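Local structure of exoribonuclease II, mitochondrial (Candida glabrata, 6F3H) at residues Lys339-Ile344 against Ser351-Gly356; Leu463-Val468 against Thr751-Lys756. The protein probably degrades RNA from its 3' end as the exoribonuclease component of mtEXO, the mitochondrial RNA degradosome. The protein carries 1 engineered substitution. All blocks are in the same frame, centred on the assembly; numbering follows the deposited sequence.

Contact 1 (Lys339-Ile344 against Ser351-Gly356); sequences KLLVEI and SNFILG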
ATOM      1  N   LYS A 339     -16.033  -7.743 -20.530  1.00 47.16           N
ATOM      2  CA  LYS A 339     -17.305  -8.181 -21.094  1.00 48.82           C
ATOM      3  C   LYS A 339     -17.095  -9.219 -22.170  1.00 46.78           C
ATOM      4  O   LYS A 339     -17.739 -10.272 -22.172  1.00 48.57           O
ATOM      5  CB  LYS A 339     -18.061  -7.004 -21.701  1.00 53.89           C
ATOM      6  CG  LYS A 339     -18.426  -5.910 -20.731  1.00 69.19           C
ATOM      7  CD  LYS A 339     -19.497  -5.024 -21.336  1.00 76.69           C
ATOM      8  CE  LYS A 339     -20.526  -5.876 -22.076  1.00 81.24           C
ATOM      9  NZ  LYS A 339     -21.819  -5.170 -22.295  1.00 83.32           N
ATOM     10  N   LEU A 340     -16.151  -8.972 -23.058  1.00 41.39           N
ATOM     11  CA  LEU A 340     -15.947  -9.917 -24.135  1.00 41.49           C
ATOM     12  C   LEU A 340     -15.394 -11.215 -23.603  1.00 41.52           C
ATOM     13  O   LEU A 340     -15.911 -12.292 -23.891  1.00 41.73           O
ATOM     14  CB  LEU A 340     -14.991  -9.340 -25.149  1.00 41.37           C
ATOM     15  CG  LEU A 340     -14.822 -10.383 -26.231  1.00 45.26           C
ATOM     16  CD1 LEU A 340     -16.141 -10.584 -26.919  1.00 50.95           C
ATOM     17  CD2 LEU A 340     -13.794  -9.954 -27.220  1.00 43.03           C
ATOM     18  N   LEU A 341     -14.335 -11.121 -22.822  1.00 43.94           N
ATOM     19  CA  LEU A 341     -13.705 -12.307 -22.281  1.00 41.38           C
ATOM     20  C   LEU A 341     -14.712 -13.130 -21.503  1.00 46.70           C
ATOM     21  O   LEU A 341     -14.747 -14.358 -21.615  1.00 52.45           O
ATOM     22  CB  LEU A 341     -12.551 -11.883 -21.399  1.00 41.14           C
ATOM     23  CG  LEU A 341     -11.729 -13.020 -20.858  1.00 45.84           C
ATOM     24  CD1 LEU A 341     -11.501 -14.092 -21.883  1.00 41.36           C
ATOM     25  CD2 LEU A 341     -10.462 -12.436 -20.423  1.00 48.59           C
ATOM     26  N   VAL A 342     -15.561 -12.463 -20.730  1.00 43.70           N
ATOM     27  CA  VAL A 342     -16.640 -13.168 -20.057  1.00 44.81           C
ATOM     28  C   VAL A 342     -17.507 -13.870 -21.083  1.00 47.86           C
ATOM     29  O   VAL A 342     -17.915 -15.020 -20.905  1.00 50.75           O
ATOM     30  CB  VAL A 342     -17.473 -12.180 -19.222  1.00 46.25           C
ATOM     31  CG1 VAL A 342     -18.898 -12.680 -19.055  1.00 42.16           C
ATOM     32  CG2 VAL A 342     -16.828 -11.913 -17.878  1.00 48.74           C
ATOM     33  N   GLU A 343     -17.758 -13.207 -22.190  1.00 51.54           N
ATOM     34  CA  GLU A 343     -18.698 -13.734 -23.155  1.00 51.84           C
ATOM     35  C   GLU A 343     -18.165 -14.976 -23.847  1.00 51.97           C
ATOM     36  O   GLU A 343     -18.942 -15.797 -24.332  1.00 54.63           O
ATOM     37  CB  GLU A 343     -19.019 -12.647 -24.155  1.00 53.81           C
ATOM     38  CG  GLU A 343     -20.075 -13.019 -25.092  1.00 66.12           C
ATOM     39  CD  GLU A 343     -20.469 -11.854 -25.946  1.00 79.30           C
ATOM     40  OE1 GLU A 343     -20.551 -10.734 -25.396  1.00 87.40           O
ATOM     41  OE2 GLU A 343     -20.682 -12.051 -27.162  1.00 79.86           O
ATOM     42  N   ILE A 344     -16.853 -15.127 -23.921  1.00 54.70           N
ATOM     43  CA  ILE A 344     -16.248 -16.215 -24.667  1.00 53.02           C
ATOM     44  C   ILE A 344     -15.576 -17.231 -23.749  1.00 56.75           C
ATOM     45  O   ILE A 344     -14.736 -18.000 -24.208  1.00 53.22           O
ATOM     46  CB  ILE A 344     -15.250 -15.665 -25.683  1.00 54.11           C
ATOM     47  CG1 ILE A 344     -14.214 -14.852 -24.915  1.00 57.69           C
ATOM     48  CG2 ILE A 344     -15.978 -14.816 -26.697  1.00 42.25           C
ATOM     49  CD1 ILE A 344     -12.943 -14.648 -25.653  1.00 59.64           C
ATOM     50  N   SER A 351     -16.455 -12.708 -12.000  1.00 73.63           N
ATOM     51  CA  SER A 351     -15.136 -12.724 -12.582  1.00 64.92           C
ATOM     52  C   SER A 351     -14.505 -11.398 -12.226  1.00 65.97           C
ATOM     53  O   SER A 351     -14.772 -10.382 -12.867  1.00 76.51           O
ATOM     54  CB  SER A 351     -15.189 -12.955 -14.074  1.00 64.29           C
ATOM     55  OG  SER A 351     -15.638 -14.276 -14.297  1.00 69.89           O
ATOM     56  N   ASN A 352     -13.715 -11.412 -11.185  1.00 56.86           N
ATOM     57  CA  ASN A 352     -12.874 -10.271 -10.938  1.00 52.49           C
ATOM     58  C   ASN A 352     -11.560 -10.595 -11.612  1.00 46.98           C
ATOM     59  O   ASN A 352     -10.839 -11.503 -11.195  1.00 45.90           O
ATOM     60  CB  ASN A 352     -12.692  -9.999  -9.462  1.00 57.92           C
ATOM     61  CG  ASN A 352     -12.056  -8.678  -9.243  1.00 59.46           C
ATOM     62  OD1 ASN A 352     -11.773  -7.968 -10.206  1.00 60.89           O
ATOM     63  ND2 ASN A 352     -11.799  -8.331  -7.996  1.00 56.19           N
ATOM     64  N   PHE A 353     -11.247  -9.836 -12.634  1.00 43.21           N
ATOM     65  CA  PHE A 353     -10.055 -10.087 -13.414  1.00 46.84           C
ATOM     66  C   PHE A 353      -8.832  -9.396 -12.856  1.00 47.50           C
ATOM     67  O   PHE A 353      -7.716  -9.782 -13.198  1.00 44.42           O
ATOM     68  CB  PHE A 353     -10.266  -9.601 -14.839  1.00 50.51           C
ATOM     69  CG  PHE A 353     -11.293 -10.363 -15.591  1.00 52.70           C
ATOM     70  CD1 PHE A 353     -11.027 -11.638 -16.044  1.00 49.86           C
ATOM     71  CD2 PHE A 353     -12.526  -9.804 -15.845  1.00 57.11           C
ATOM     72  CE1 PHE A 353     -11.963 -12.342 -16.733  1.00 49.27           C
ATOM     73  CE2 PHE A 353     -13.466 -10.502 -16.537  1.00 57.47           C
ATOM     74  CZ  PHE A 353     -13.180 -11.777 -16.985  1.00 53.70           C
ATOM     75  N   ILE A 354      -9.026  -8.361 -12.043  1.00 47.93           N
ATOM     76  CA  ILE A 354      -7.939  -7.730 -11.315  1.00 43.61           C
ATOM     77  C   ILE A 354      -7.113  -8.786 -10.619  1.00 42.67           C
ATOM     78  O   ILE A 354      -5.902  -8.629 -10.418  1.00 46.63           O
ATOM     79  CB  ILE A 354      -8.538  -6.730 -10.316  1.00 49.27           C
ATOM     80  CG1 ILE A 354      -9.497  -5.794 -11.053  1.00 55.24           C
ATOM     81  CG2 ILE A 354      -7.456  -5.959  -9.605  1.00 47.76           C
ATOM     82  CD1 ILE A 354     -10.294  -4.912 -10.135  1.00 58.50           C
ATOM     83  N   LEU A 355      -7.745  -9.890 -10.257  1.00 40.06           N
ATOM     84  CA  LEU A 355      -7.033 -10.953  -9.583  1.00 45.59           C
ATOM     85  C   LEU A 355      -5.967 -11.563 -10.465  1.00 46.13           C
ATOM     86  O   LEU A 355      -5.062 -12.225  -9.961  1.00 53.63           O
ATOM     87  CB  LEU A 355      -8.033 -12.014  -9.146  1.00 52.89           C
ATOM     88  CG  LEU A 355      -9.192 -11.291  -8.455  1.00 59.37           C
ATOM     89  CD1 LEU A 355     -10.277 -12.252  -8.031  1.00 63.77           C
ATOM     90  CD2 LEU A 355      -8.659 -10.509  -7.261  1.00 53.09           C
ATOM     91  N   GLY A 356      -6.049 -11.358 -11.762  1.00 45.28           N
ATOM     92  CA  GLY A 356      -5.007 -11.799 -12.655  1.00 45.86           C
ATOM     93  C   GLY A 356      -3.775 -10.927 -12.691  1.00 49.25           C
ATOM     94  O   GLY A 356      -2.824 -11.247 -13.408  1.00 47.38           O
TER
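Phe353 lays the far end of its phenyl ring against Leu341 and Val342, on the last full turn of helix 334-343. The two helix residues share the ring between them. Val342 meets it at the edge and in its plane, with CG2 3.8 Å from Phe353 CZ and almost as near to CE2, the two side chains crossing at about a right angle. Leu341 comes in obliquely at the neighbouring ring atom, its CD2 lying 4.0 Å from Phe353 CE1. The ring is carried over to the helix because Phe353 CG stands anti to its own carbonyl carbon (chi1 -66°), while Leu341, with CG anti to the backbone nitrogen, sends CD2 toward the ring. This is the more closely packed part, and between the two segments it is entirely apolar. Asn300 of helix 293-303 touches both Leu341 and Phe353, and Leu820 also touches the Phe353 side chain.

The other flank is looser and faces solvent. There the exposed Val342 reaches Ser351 with CG2 alone, 4.3 Å from Ser351 CB, although the backbones are nearest here, at 7.6 Å between the CA atoms of Val342 and Ser351. Leu341 is buried, so the contact grades from interior to surface within two consecutive helix residues. Just beyond, Ile344 leaves helical geometry and Ser345 OG bonds to Leu341 O. The arrangement is that of a helix C-terminus followed by a connecting loop that folds back so that its aromatic residue packs on the final helical turn.

Contact 2 (Leu463-Val468 against Thr751-Lys756); sequences LPDLVV and TYWTLK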
ATOM      1  N   LEU A 463      -8.263  -8.661   0.669  1.00 55.64           N
ATOM      2  CA  LEU A 463      -9.127  -8.130  -0.380  1.00 56.84           C
ATOM      3  C   LEU A 463     -10.559  -8.627  -0.236  1.00 62.18           C
ATOM      4  O   LEU A 463     -10.781  -9.751   0.222  1.00 67.02           O
ATOM      5  CB  LEU A 463      -8.602  -8.540  -1.752  1.00 54.26           C
ATOM      6  CG  LEU A 463      -7.340  -7.846  -2.213  1.00 54.81           C
ATOM      7  CD1 LEU A 463      -6.855  -8.605  -3.390  1.00 52.02           C
ATOM      8  CD2 LEU A 463      -7.655  -6.424  -2.622  1.00 61.00           C
ATOM      9  N   PRO A 464     -11.554  -7.824  -0.649  1.00 58.84           N
ATOM     10  CA  PRO A 464     -12.956  -8.283  -0.574  1.00 52.69           C
ATOM     11  C   PRO A 464     -13.166  -9.634  -1.200  1.00 56.42           C
ATOM     12  O   PRO A 464     -14.090 -10.362  -0.818  1.00 64.91           O
ATOM     13  CB  PRO A 464     -13.721  -7.210  -1.357  1.00 46.10           C
ATOM     14  CG  PRO A 464     -12.881  -6.020  -1.271  1.00 50.33           C
ATOM     15  CD  PRO A 464     -11.455  -6.506  -1.291  1.00 55.15           C
ATOM     16  N   ASP A 465     -12.340  -9.972  -2.182  1.00 56.09           N
ATOM     17  CA  ASP A 465     -12.432 -11.251  -2.856  1.00 58.29           C
ATOM     18  C   ASP A 465     -11.787 -12.359  -2.043  1.00 59.58           C
ATOM     19  O   ASP A 465     -12.299 -13.479  -2.010  1.00 64.48           O
ATOM     20  CB  ASP A 465     -11.785 -11.155  -4.236  1.00 66.04           C
ATOM     21  CG  ASP A 465     -12.420 -10.082  -5.111  1.00 76.17           C
ATOM     22  OD1 ASP A 465     -12.238  -8.894  -4.775  1.00 76.14           O
ATOM     23  OD2 ASP A 465     -13.083 -10.421  -6.129  1.00 80.88           O
ATOM     24  N   LEU A 466     -10.651 -12.088  -1.412  1.00 57.64           N
ATOM     25  CA  LEU A 466      -9.836 -13.170  -0.878  1.00 60.29           C
ATOM     26  C   LEU A 466      -8.803 -12.621   0.095  1.00 58.98           C
ATOM     27  O   LEU A 466      -8.668 -11.410   0.273  1.00 64.76           O
ATOM     28  CB  LEU A 466      -9.137 -13.927  -2.001  1.00 67.75           C
ATOM     29  CG  LEU A 466      -7.798 -13.268  -2.321  1.00 76.86           C
ATOM     30  CD1 LEU A 466      -6.897 -14.228  -3.053  1.00 80.35           C
ATOM     31  CD2 LEU A 466      -7.985 -11.975  -3.108  1.00 80.65           C
ATOM     32  N   VAL A 467      -8.064 -13.538   0.724  1.00 53.70           N
ATOM     33  CA  VAL A 467      -6.962 -13.191   1.612  1.00 51.67           C
ATOM     34  C   VAL A 467      -5.751 -14.077   1.318  1.00 48.93           C
ATOM     35  O   VAL A 467      -5.902 -15.277   1.074  1.00 51.41           O
ATOM     36  CB  VAL A 467      -7.400 -13.320   3.080  1.00 56.16           C
ATOM     37  CG1 VAL A 467      -6.317 -12.786   3.996  1.00 58.56           C
ATOM     38  CG2 VAL A 467      -8.749 -12.597   3.316  1.00 60.50           C
ATOM     39  N   VAL A 468      -4.557 -13.495   1.309  1.00 46.43           N
ATOM     40  CA  VAL A 468      -3.310 -14.237   1.145  1.00 44.36           C
ATOM     41  C   VAL A 468      -2.393 -13.973   2.329  1.00 54.66           C
ATOM     42  O   VAL A 468      -1.712 -12.948   2.380  1.00 58.46           O
ATOM     43  CB  VAL A 468      -2.605 -13.880  -0.171  1.00 43.20           C
ATOM     44  CG1 VAL A 468      -1.419 -14.757  -0.364  1.00 40.20           C
ATOM     45  CG2 VAL A 468      -3.536 -14.092  -1.319  1.00 42.86           C
ATOM     46  N   THR A 751     -13.330  -0.661  -5.578  1.00 49.78           N
ATOM     47  CA  THR A 751     -13.934   0.146  -6.634  1.00 46.96           C
ATOM     48  C   THR A 751     -14.662  -0.715  -7.649  1.00 47.23           C
ATOM     49  O   THR A 751     -15.796  -0.416  -8.033  1.00 49.02           O
ATOM     50  CB  THR A 751     -12.883   0.971  -7.315  1.00 46.07           C
ATOM     51  OG1 THR A 751     -12.221   1.751  -6.321  1.00 46.67           O
ATOM     52  CG2 THR A 751     -13.533   1.868  -8.257  1.00 50.54           C
ATOM     53  N   TYR A 752     -14.002  -1.771  -8.138  1.00 48.38           N
ATOM     54  CA  TYR A 752     -14.648  -2.623  -9.123  1.00 44.44           C
ATOM     55  C   TYR A 752     -15.992  -3.061  -8.607  1.00 44.73           C
ATOM     56  O   TYR A 752     -16.988  -2.985  -9.324  1.00 42.78           O
ATOM     57  CB  TYR A 752     -13.778  -3.836  -9.435  1.00 42.10           C
ATOM     58  CG  TYR A 752     -14.471  -4.979 -10.168  1.00 47.26           C
ATOM     59  CD1 TYR A 752     -14.897  -4.842 -11.488  1.00 53.97           C
ATOM     60  CD2 TYR A 752     -14.656  -6.209  -9.563  1.00 50.83           C
ATOM     61  CE1 TYR A 752     -15.506  -5.905 -12.170  1.00 58.82           C
ATOM     62  CE2 TYR A 752     -15.269  -7.272 -10.243  1.00 56.91           C
ATOM     63  CZ  TYR A 752     -15.689  -7.120 -11.523  1.00 58.37           C
ATOM     64  OH  TYR A 752     -16.277  -8.228 -12.085  1.00 57.97           O
ATOM     65  N   TRP A 753     -16.050  -3.439  -7.325  1.00 48.88           N
ATOM     66  CA  TRP A 753     -17.280  -3.953  -6.737  1.00 47.29           C
ATOM     67  C   TRP A 753     -18.266  -2.841  -6.389  1.00 49.72           C
ATOM     68  O   TRP A 753     -19.478  -3.019  -6.550  1.00 55.82           O
ATOM     69  CB  TRP A 753     -16.965  -4.798  -5.510  1.00 43.61           C
ATOM     70  CG  TRP A 753     -16.275  -6.088  -5.828  1.00 46.56           C
ATOM     71  CD1 TRP A 753     -14.991  -6.407  -5.529  1.00 46.97           C
ATOM     72  CD2 TRP A 753     -16.818  -7.227  -6.524  1.00 47.02           C
ATOM     73  NE1 TRP A 753     -14.705  -7.680  -5.966  1.00 50.42           N
ATOM     74  CE2 TRP A 753     -15.805  -8.199  -6.588  1.00 48.16           C
ATOM     75  CE3 TRP A 753     -18.058  -7.519  -7.085  1.00 47.31           C
ATOM     76  CZ2 TRP A 753     -15.987  -9.434  -7.192  1.00 48.31           C
ATOM     77  CZ3 TRP A 753     -18.239  -8.754  -7.687  1.00 47.61           C
ATOM     78  CH2 TRP A 753     -17.208  -9.693  -7.737  1.00 47.82           C
ATOM     79  N   THR A 754     -17.794  -1.716  -5.858  1.00 45.71           N
ATOM     80  CA  THR A 754     -18.685  -0.573  -5.702  1.00 50.17           C
ATOM     81  C   THR A 754     -19.425  -0.304  -6.996  1.00 62.18           C
ATOM     82  O   THR A 754     -20.656  -0.218  -7.013  1.00 71.56           O
ATOM     83  CB  THR A 754     -17.899   0.671  -5.321  1.00 53.44           C
ATOM     84  OG1 THR A 754     -17.126   0.398  -4.159  1.00 63.03           O
ATOM     85  CG2 THR A 754     -18.838   1.814  -5.040  1.00 44.80           C
ATOM     86  N   LEU A 755     -18.677  -0.212  -8.107  1.00 59.85           N
ATOM     87  CA  LEU A 755     -19.270   0.149  -9.392  1.00 53.08           C
ATOM     88  C   LEU A 755     -20.155  -0.959  -9.941  1.00 58.39           C
ATOM     89  O   LEU A 755     -21.255  -0.686 -10.433  1.00 60.58           O
ATOM     90  CB  LEU A 755     -18.183   0.487 -10.400  1.00 49.84           C
ATOM     91  CG  LEU A 755     -17.229   1.642 -10.092  1.00 54.59           C
ATOM     92  CD1 LEU A 755     -16.423   2.000 -11.327  1.00 52.36           C
ATOM     93  CD2 LEU A 755     -17.946   2.854  -9.573  1.00 59.53           C
ATOM     94  N   LYS A 756     -19.706  -2.217  -9.849  1.00 61.23           N
ATOM     95  CA  LYS A 756     -20.503  -3.334 -10.360  1.00 64.11           C
ATOM     96  C   LYS A 756     -21.867  -3.371  -9.687  1.00 65.11           C
ATOM     97  O   LYS A 756     -22.856  -3.795 -10.292  1.00 69.25           O
ATOM     98  CB  LYS A 756     -19.752  -4.653 -10.129  1.00 69.81           C
ATOM     99  CG  LYS A 756     -20.255  -5.887 -10.898  1.00 77.93           C
ATOM    100  CD  LYS A 756     -19.131  -6.932 -11.165  1.00 84.98           C
ATOM    101  CE  LYS A 756     -19.657  -8.237 -11.842  1.00 87.02           C
ATOM    102  NZ  LYS A 756     -18.924  -9.517 -11.467  1.00 83.47           N
TER
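Trp753 of helix 725-761 meets Asp465 and Pro464, which sit in the turn between the short strands 461-462 and 467-468. Along the helix, Thr751 comes first, its OG1 bonding back to Arg747 O and weakly to Tyr788 O. Tyr752 follows, with CD2 3.7 Å above the plane of the Trp753 ring and over its centre, so that it backs one face of the indole. Trp753 then makes the contact itself. With CG anti to the carbonyl carbon (chi1 -69°), the indole is directed at the turn and its NE1 donates to Asp465 OD1 over 3.0 Å, with 155° at the hydrogen. The acceptor lies near the indole plane and is approached on its syn side, somewhat out of the carboxylate plane, the two flat groups being turned 41° apart. Beside this bond Pro464 CB rests 4.4 Å from Trp753 CD1, a looser apolar touch, and Val581 of strand 580-584 touches both residues. One helical turn after Tyr752, Lys756 NZ donates to Tyr752 OH across 3.0 Å, tying the phenol to the helix.

Asp465 has further partners: Ser749 bonds to OD1 and Asn352 to OD2. With neutral groups gathered on both of its oxygens, the carboxylate is probably stabilised as an anion, and the indole N-H in turn has a charged acceptor, which with Tyr752 on one face probably restrains the ring's rotation.

The centres of contacts 1 and 2 lie about 14 Å apart, on the same side of the chain's centre. Contact 1 is local, its segments separated by six residues, and closes before contact 2 opens. Contact 2 joins parts 283 residues apart: a turn of the RNB domain and helix 725-761 near the C-terminal end. The loop 351-356 connects them, since Ser351 O lies 2.7 Å from Tyr752 OH in a weak hydrogen bond, while Asn352 packs on Tyr752 and Trp753. Three distant portions of the chain, the region around helix 334-343, the RNB portion and the long late helix, are thus brought together away from the magnesium site.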